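Long-range contacts in methylaspartate ammonia-lyase (Citrobacter amalonaticus, PDB 1KKO), which catalyses the reversible anti elimination of ammonia from L-threo-3-methylaspartate to give mesaconate, with magnesium as cofactor: residues Asp318-Gly323 / Leu346-His351; Cys325-Ile330 / Gly352-Gln357. All blocks are in the same frame, centred on the assembly; numbering follows the deposited sequence.

Interaction 1. Residues Asp318-Gly323 / Leu346-His351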
ATOM      1  N   ASP A 318       6.806   6.666  31.539  1.00 12.37           N
ATOM      2  CA  ASP A 318       6.932   5.744  32.669  1.00 12.93           C
ATOM      3  C   ASP A 318       7.874   4.573  32.373  1.00 12.81           C
ATOM      4  O   ASP A 318       8.700   4.193  33.218  1.00 13.20           O
ATOM      5  CB  ASP A 318       5.553   5.232  33.083  1.00 12.98           C
ATOM      6  CG  ASP A 318       4.665   6.314  33.673  1.00 14.53           C
ATOM      7  OD1 ASP A 318       5.166   7.378  34.102  1.00 16.14           O
ATOM      8  OD2 ASP A 318       3.433   6.169  33.752  1.00 17.43           O
ATOM      9  N   PHE A 319       7.756   3.982  31.185  1.00 12.18           N
ATOM     10  CA  PHE A 319       8.662   2.905  30.816  1.00 12.56           C
ATOM     11  C   PHE A 319      10.107   3.407  30.721  1.00 12.74           C
ATOM     12  O   PHE A 319      11.044   2.696  31.086  1.00 13.02           O
ATOM     13  CB  PHE A 319       8.240   2.243  29.496  1.00 12.46           C
ATOM     14  CG  PHE A 319       7.168   1.187  29.636  1.00 13.10           C
ATOM     15  CD1 PHE A 319       5.844   1.532  29.841  1.00 12.75           C
ATOM     16  CD2 PHE A 319       7.497  -0.143  29.529  1.00 14.33           C
ATOM     17  CE1 PHE A 319       4.873   0.558  29.950  1.00 13.46           C
ATOM     18  CE2 PHE A 319       6.523  -1.122  29.634  1.00 14.72           C
ATOM     19  CZ  PHE A 319       5.219  -0.767  29.834  1.00 13.77           C
ATOM     20  N   THR A 320      10.275   4.613  30.195  1.00 12.46           N
ATOM     21  CA  THR A 320      11.587   5.238  30.078  1.00 12.55           C
ATOM     22  C   THR A 320      12.208   5.540  31.441  1.00 12.69           C
ATOM     23  O   THR A 320      13.352   5.178  31.699  1.00 13.30           O
ATOM     24  CB  THR A 320      11.446   6.517  29.260  1.00 13.11           C
ATOM     25  OG1 THR A 320      11.033   6.176  27.926  1.00 13.54           O
ATOM     26  CG2 THR A 320      12.788   7.239  29.112  1.00 13.44           C
ATOM     27  N   ASP A 321      11.442   6.179  32.316  1.00 12.58           N
ATOM     28  CA  ASP A 321      11.970   6.587  33.617  1.00 13.31           C
ATOM     29  C   ASP A 321      12.406   5.395  34.441  1.00 14.02           C
ATOM     30  O   ASP A 321      13.286   5.515  35.275  1.00 14.67           O
ATOM     31  CB  ASP A 321      10.913   7.341  34.402  1.00 13.51           C
ATOM     32  CG  ASP A 321      10.633   8.719  33.859  1.00 14.23           C
ATOM     33  OD1 ASP A 321      11.387   9.198  32.988  1.00 13.73           O
ATOM     34  OD2 ASP A 321       9.674   9.397  34.289  1.00 16.26           O
ATOM     35  N   ALA A 322      11.761   4.257  34.236  1.00 13.98           N
ATOM     36  CA  ALA A 322      12.082   3.048  34.976  1.00 14.55           C
ATOM     37  C   ALA A 322      13.327   2.327  34.445  1.00 15.20           C
ATOM     38  O   ALA A 322      13.785   1.368  35.050  1.00 16.23           O
ATOM     39  CB  ALA A 322      10.891   2.107  34.929  1.00 15.28           C
ATOM     40  N   GLY A 323      13.871   2.757  33.310  1.00 15.08           N
ATOM     41  CA  GLY A 323      14.999   2.065  32.716  1.00 15.36           C
ATOM     42  C   GLY A 323      14.620   0.629  32.411  1.00 15.76           C
ATOM     43  O   GLY A 323      15.416  -0.289  32.555  1.00 16.32           O
ATOM     44  N   LEU A 346      11.273  12.662  21.550  1.00 11.72           N
ATOM     45  CA  LEU A 346      12.234  13.575  22.179  1.00 12.01           C
ATOM     46  C   LEU A 346      12.504  13.173  23.626  1.00 11.83           C
ATOM     47  O   LEU A 346      13.644  13.272  24.086  1.00 12.50           O
ATOM     48  CB  LEU A 346      11.734  15.021  22.123  1.00 12.25           C
ATOM     49  CG  LEU A 346      11.549  15.628  20.725  1.00 15.64           C
ATOM     50  CD1 LEU A 346      11.241  17.099  20.785  1.00 15.78           C
ATOM     51  CD2 LEU A 346      12.723  15.387  19.810  1.00 17.25           C
ATOM     52  N   TYR A 347      11.488  12.716  24.351  1.00 11.59           N
ATOM     53  CA  TYR A 347      11.675  12.313  25.742  1.00 11.51           C
ATOM     54  C   TYR A 347      12.588  11.101  25.795  1.00 11.46           C
ATOM     55  O   TYR A 347      13.521  11.034  26.609  1.00 12.18           O
ATOM     56  CB  TYR A 347      10.327  12.008  26.419  1.00 11.98           C
ATOM     57  CG  TYR A 347      10.464  11.870  27.911  1.00 12.13           C
ATOM     58  CD1 TYR A 347      10.318  12.969  28.730  1.00 12.75           C
ATOM     59  CD2 TYR A 347      10.750  10.656  28.492  1.00 11.96           C
ATOM     60  CE1 TYR A 347      10.452  12.866  30.099  1.00 13.93           C
ATOM     61  CE2 TYR A 347      10.916  10.542  29.850  1.00 12.92           C
ATOM     62  CZ  TYR A 347      10.757  11.649  30.651  1.00 12.79           C
ATOM     63  OH  TYR A 347      10.902  11.529  32.017  1.00 14.72           O
ATOM     64  N   CYS A 348      12.337  10.128  24.926  1.00 11.52           N
ATOM     65  CA  CYS A 348      13.184   8.944  24.857  1.00 11.80           C
ATOM     66  C   CYS A 348      14.614   9.341  24.550  1.00 11.85           C
ATOM     67  O   CYS A 348      15.551   8.919  25.239  1.00 12.47           O
ATOM     68  CB  CYS A 348      12.694   7.981  23.776  1.00 11.95           C
ATOM     69  SG  CYS A 348      11.162   7.118  24.191  1.00 13.52           S
ATOM     70  N   ASN A 349      14.790  10.150  23.509  1.00 12.16           N
ATOM     71  CA  ASN A 349      16.130  10.547  23.086  1.00 12.42           C
ATOM     72  C   ASN A 349      16.900  11.265  24.193  1.00 12.72           C
ATOM     73  O   ASN A 349      18.085  11.026  24.378  1.00 12.26           O
ATOM     74  CB  ASN A 349      16.079  11.417  21.823  1.00 12.79           C
ATOM     75  CG  ASN A 349      15.647  10.643  20.585  1.00 15.25           C
ATOM     76  OD1 ASN A 349      15.508   9.438  20.635  1.00 17.62           O
ATOM     77  ND2 ASN A 349      15.464  11.347  19.470  1.00 15.90           N
ATOM     78  N   LYS A 350      16.220  12.132  24.926  1.00 12.42           N
ATOM     79  CA  LYS A 350      16.857  12.890  25.996  1.00 13.29           C
ATOM     80  C   LYS A 350      17.341  11.981  27.087  1.00 14.33           C
ATOM     81  O   LYS A 350      18.383  12.238  27.696  1.00 15.55           O
ATOM     82  CB  LYS A 350      15.871  13.898  26.591  1.00 12.97           C
ATOM     83  CG  LYS A 350      16.459  14.730  27.732  1.00 13.63           C
ATOM     84  CD  LYS A 350      15.489  15.818  28.159  1.00 16.63           C
ATOM     85  CE  LYS A 350      15.970  16.547  29.397  1.00 17.15           C
ATOM     86  NZ  LYS A 350      14.898  17.353  30.051  1.00 20.88           N
ATOM     87  N   HIS A 351      16.596  10.917  27.348  1.00 15.38           N
ATOM     88  CA  HIS A 351      16.893  10.046  28.468  1.00 17.43           C
ATOM     89  C   HIS A 351      17.643   8.731  28.090  1.00 18.18           C
ATOM     90  O   HIS A 351      17.916   7.892  28.946  1.00 20.85           O
ATOM     91  CB  HIS A 351      15.601   9.847  29.251  1.00 17.36           C
ATOM     92  CG  HIS A 351      15.029  11.135  29.779  1.00 18.18           C
ATOM     93  ND1 HIS A 351      13.997  11.813  29.174  1.00 18.34           N
ATOM     94  CD2 HIS A 351      15.405  11.904  30.832  1.00 20.00           C
ATOM     95  CE1 HIS A 351      13.723  12.912  29.853  1.00 18.53           C
ATOM     96  NE2 HIS A 351      14.566  12.990  30.866  1.00 20.26           N
TER
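Y347 reaches from helix 339-351 to T320 and D321 near the C-terminal end of helix 313-321. Its CG stands anti to the backbone N (chi1 -168°), and from CB onward the ring slides past T320, the two side chains running in opposite directions. CD2 and then CE2 pass the T320 methyl, which lies at the ring edge near its plane, with CG2 3.9 Å from CE2. CE2 and CZ next come up to D321 OD1, and at the tip the phenol OH donates a short hydrogen bond to D321 OD1 (2.6 Å). The acceptor uses its syn lone pair, and the carboxylate is turned 54° from the ring plane. The two helices are neighbours in the outer helical layer of the TIM barrel of the enolase superfamily, each packed against the strand wall. T320 points into the groove between them: CG2 also meets H351 CB at 3.8 Å, while OG1 lies 3.9 Å from C348 SG and is hydrogen-bonded to I316 O, one turn back in its own helix. H351 folds back over its helix; its ND1 donates to Y347 O (2.7 Å), an oxygen that also accepts from H351 N on the opposite face of the carbonyl plane. That bond brings H351 CE1 over the rim of one Y347 face, 3.2 Å above the ring plane. Y313 and V317 of helix 313-321 also touch the Y347 side chain.

Interaction 2. Residues Cys325-Ile330 / Gly352-Gln357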
ATOM      1  N   CYS A 325      13.830  -1.141  29.642  1.00 14.32           N
ATOM      2  CA  CYS A 325      14.169  -1.867  28.431  1.00 14.55           C
ATOM      3  C   CYS A 325      15.016  -0.963  27.561  1.00 13.77           C
ATOM      4  O   CYS A 325      15.242   0.188  27.911  1.00 14.63           O
ATOM      5  CB  CYS A 325      12.891  -2.265  27.690  1.00 15.57           C
ATOM      6  SG  CYS A 325      11.806  -0.886  27.373  1.00 17.23           S
ATOM      7  N   HIS A 326      15.487  -1.480  26.442  1.00 13.04           N
ATOM      8  CA  HIS A 326      16.380  -0.718  25.584  1.00 13.17           C
ATOM      9  C   HIS A 326      15.675   0.173  24.592  1.00 12.76           C
ATOM     10  O   HIS A 326      16.223   1.180  24.173  1.00 12.93           O
ATOM     11  CB  HIS A 326      17.279  -1.676  24.823  1.00 13.47           C
ATOM     12  CG  HIS A 326      17.989  -2.637  25.714  1.00 15.09           C
ATOM     13  ND1 HIS A 326      17.447  -3.853  26.063  1.00 15.32           N
ATOM     14  CD2 HIS A 326      19.177  -2.550  26.359  1.00 16.35           C
ATOM     15  CE1 HIS A 326      18.273  -4.477  26.882  1.00 15.75           C
ATOM     16  NE2 HIS A 326      19.332  -3.713  27.072  1.00 17.34           N
HETATM   17  N   MSE A 327      14.467  -0.224  24.207  1.00 12.04           N
HETATM   18  CA  MSE A 327      13.709   0.448  23.164  1.00 12.48           C
HETATM   19  C   MSE A 327      12.240   0.322  23.496  1.00 12.29           C
HETATM   20  O   MSE A 327      11.827  -0.663  24.102  1.00 12.52           O
HETATM   21  CB  MSE A 327      13.996  -0.237  21.829  1.00 12.49           C
HETATM   22  CG  MSE A 327      13.232   0.307  20.643  1.00 13.19           C
HETATM   23 SE   MSE A 327      13.682  -0.641  19.002  1.00 18.16          SE
HETATM   24  CE  MSE A 327      15.053   0.543  18.360  1.00 15.43           C
ATOM     25  N   VAL A 328      11.457   1.331  23.126  1.00 12.36           N
ATOM     26  CA  VAL A 328      10.013   1.286  23.299  1.00 13.29           C
ATOM     27  C   VAL A 328       9.316   1.508  21.965  1.00 12.77           C
ATOM     28  O   VAL A 328       9.713   2.385  21.202  1.00 12.80           O
ATOM     29  CB  VAL A 328       9.491   2.365  24.276  1.00 14.10           C
ATOM     30  CG1 VAL A 328       9.903   2.062  25.699  1.00 15.57           C
ATOM     31  CG2 VAL A 328       9.953   3.721  23.887  1.00 15.81           C
ATOM     32  N   GLN A 329       8.286   0.712  21.681  1.00 12.29           N
ATOM     33  CA  GLN A 329       7.449   0.978  20.506  1.00 12.23           C
ATOM     34  C   GLN A 329       6.419   2.064  20.833  1.00 11.70           C
ATOM     35  O   GLN A 329       5.495   1.842  21.623  1.00 12.03           O
ATOM     36  CB  GLN A 329       6.706  -0.246  19.944  1.00 12.82           C
ATOM     37  CG  GLN A 329       5.959   0.241  18.673  1.00 12.64           C
ATOM     38  CD  GLN A 329       5.121  -0.746  17.888  1.00 12.86           C
ATOM     39  OE1 GLN A 329       4.302  -0.313  17.060  1.00 12.72           O
ATOM     40  NE2 GLN A 329       5.287  -2.041  18.136  1.00 13.71           N
ATOM     41  N   ILE A 330       6.617   3.230  20.222  1.00 11.57           N
ATOM     42  CA  ILE A 330       5.688   4.347  20.256  1.00 11.45           C
ATOM     43  C   ILE A 330       4.698   4.000  19.135  1.00 11.19           C
ATOM     44  O   ILE A 330       4.968   4.210  17.952  1.00 11.10           O
ATOM     45  CB  ILE A 330       6.486   5.639  20.005  1.00 11.72           C
ATOM     46  CG1 ILE A 330       7.545   5.830  21.109  1.00 12.07           C
ATOM     47  CG2 ILE A 330       5.585   6.862  19.905  1.00 12.01           C
ATOM     48  CD1 ILE A 330       8.526   6.947  20.825  1.00 13.46           C
ATOM     49  N   GLY A 352      18.050   8.597  26.831  1.00 19.14           N
ATOM     50  CA  GLY A 352      18.830   7.444  26.391  1.00 19.48           C
ATOM     51  C   GLY A 352      18.060   6.199  26.001  1.00 19.25           C
ATOM     52  O   GLY A 352      18.667   5.159  25.753  1.00 21.10           O
HETATM   53  N   MSE A 353      16.730   6.299  25.979  1.00 17.21           N
HETATM   54  CA  MSE A 353      15.850   5.214  25.546  1.00 15.92           C
HETATM   55  C   MSE A 353      15.773   5.244  24.029  1.00 14.52           C
HETATM   56  O   MSE A 353      15.607   6.316  23.441  1.00 14.46           O
HETATM   57  CB  MSE A 353      14.451   5.413  26.122  1.00 15.86           C
HETATM   58  CG  MSE A 353      13.401   4.445  25.589  1.00 16.72           C
HETATM   59 SE   MSE A 353      13.727   2.598  26.102  1.00 21.46          SE
HETATM   60  CE  MSE A 353      13.009   2.683  27.868  1.00 18.60           C
ATOM     61  N   GLU A 354      15.909   4.094  23.380  1.00 13.68           N
ATOM     62  CA  GLU A 354      15.784   4.050  21.928  1.00 13.17           C
ATOM     63  C   GLU A 354      14.302   4.166  21.580  1.00 12.69           C
ATOM     64  O   GLU A 354      13.460   3.411  22.084  1.00 13.38           O
ATOM     65  CB  GLU A 354      16.377   2.772  21.348  1.00 13.20           C
ATOM     66  CG  GLU A 354      17.877   2.680  21.561  1.00 14.07           C
ATOM     67  CD  GLU A 354      18.486   1.404  21.023  1.00 15.32           C
ATOM     68  OE1 GLU A 354      17.820   0.697  20.241  1.00 17.30           O
ATOM     69  OE2 GLU A 354      19.649   1.102  21.377  1.00 18.32           O
ATOM     70  N   ALA A 355      13.988   5.134  20.730  1.00 12.48           N
ATOM     71  CA  ALA A 355      12.615   5.364  20.296  1.00 12.50           C
ATOM     72  C   ALA A 355      12.327   4.622  18.998  1.00 12.30           C
ATOM     73  O   ALA A 355      12.975   4.856  17.989  1.00 12.58           O
ATOM     74  CB  ALA A 355      12.385   6.833  20.119  1.00 12.77           C
ATOM     75  N   TYR A 356      11.370   3.709  19.055  1.00 12.14           N
ATOM     76  CA  TYR A 356      10.890   2.994  17.872  1.00 11.68           C
ATOM     77  C   TYR A 356       9.526   3.600  17.525  1.00 11.04           C
ATOM     78  O   TYR A 356       8.542   3.416  18.241  1.00 11.51           O
ATOM     79  CB  TYR A 356      10.831   1.479  18.147  1.00 11.62           C
ATOM     80  CG  TYR A 356       9.980   0.667  17.206  1.00 10.57           C
ATOM     81  CD1 TYR A 356       9.794   1.029  15.867  1.00 10.91           C
ATOM     82  CD2 TYR A 356       9.336  -0.468  17.678  1.00 11.03           C
ATOM     83  CE1 TYR A 356       8.988   0.256  15.039  1.00 11.05           C
ATOM     84  CE2 TYR A 356       8.535  -1.236  16.854  1.00 11.62           C
ATOM     85  CZ  TYR A 356       8.355  -0.861  15.552  1.00 11.01           C
ATOM     86  OH  TYR A 356       7.524  -1.604  14.752  1.00 12.91           O
ATOM     87  N   GLN A 357       9.496   4.399  16.459  1.00 10.52           N
ATOM     88  CA  GLN A 357       8.255   5.025  16.012  1.00 10.33           C
ATOM     89  C   GLN A 357       7.532   3.994  15.167  1.00 10.52           C
ATOM     90  O   GLN A 357       7.845   3.776  13.996  1.00 11.38           O
ATOM     91  CB  GLN A 357       8.528   6.301  15.236  1.00 10.80           C
ATOM     92  CG  GLN A 357       7.273   7.131  15.032  1.00 11.28           C
ATOM     93  CD  GLN A 357       7.511   8.343  14.191  1.00 12.16           C
ATOM     94  OE1 GLN A 357       8.297   9.215  14.557  1.00 12.79           O
ATOM     95  NE2 GLN A 357       6.827   8.412  13.055  1.00 12.81           N
TER
HETATM   96  O   HOH W   1      18.413   2.270  25.521  1.00 18.80           O
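E354 N to H326 O, V328 N to E354 O (3.1 Å), Y356 N to V328 O and I330 N to Y356 O (2.8 Å) are the four backbone hydrogen bonds that join segments 325-330 and 352-357, pairing strands 327-330 and 354-357. M327 CA adds a CH...O contact to E354 O at 3.2 Å. M327, Q329, E354 and Y356 lie on one face of this pair. Q329 and Y356 run side by side in the same direction, Q329 CB 3.5 Å from Y356 CD2 and the amide turned 40° from the ring. The selenium of M327, a selenomethionine, packs on Y356 CB (SE to CB 3.7 Å) and makes an oblique contact of the Met-aromatic kind with the ring. The strands are consecutive members of the parallel eight-stranded TIM barrel, joined by helix 339-351 in a beta-alpha-beta crossover. The other face, bearing V328, I330 and A355, turns toward that helix, where I330 CD1 meets A355 CB. At the entry to the strands M353, also selenomethionine, bends at chi2 (66°) and again at chi3, its CE ending 3.8 Å from both C325 SG and V328 CG1. A water donates to H326 O and G352 O, bridging the segments beside the E354 N to H326 O bond. Further out, Q329, which binds the substrate 3-methylaspartate, is held at both ends of its amide: NE2 donates to the magnesium ligand E273, while OE1 is hydrogen-bonded to G359 N and to NZ of the proton acceptor K331. E354 OE1 is hydrogen-bonded to Y271 OH, OE2 forms a salt bridge with K303 NZ, and H236 meets the Y356 ring edge-to-face.

Interactions 1 and 2 are two layers of one part of the TIM barrel, their centres about 8 Å apart. Along the chain their segments alternate: helix 313-321, strand 327-330, helix 339-351, strand 354-357, two successive alpha-beta steps. Interaction 1 joins the helices outside, interaction 2 the strands inside. The layers meet where C348 SG packs on V328 CG2 (3.6 Å) and M353 CE on T320 CA (3.7 Å); C348 O and M353 N, 3.0 Å apart, probably form a hydrogen bond. Q329, in interaction 2, brings this unit to the substrate site; interaction 1 stands back from it, with the C348 side chain about 10 Å from that of Q329.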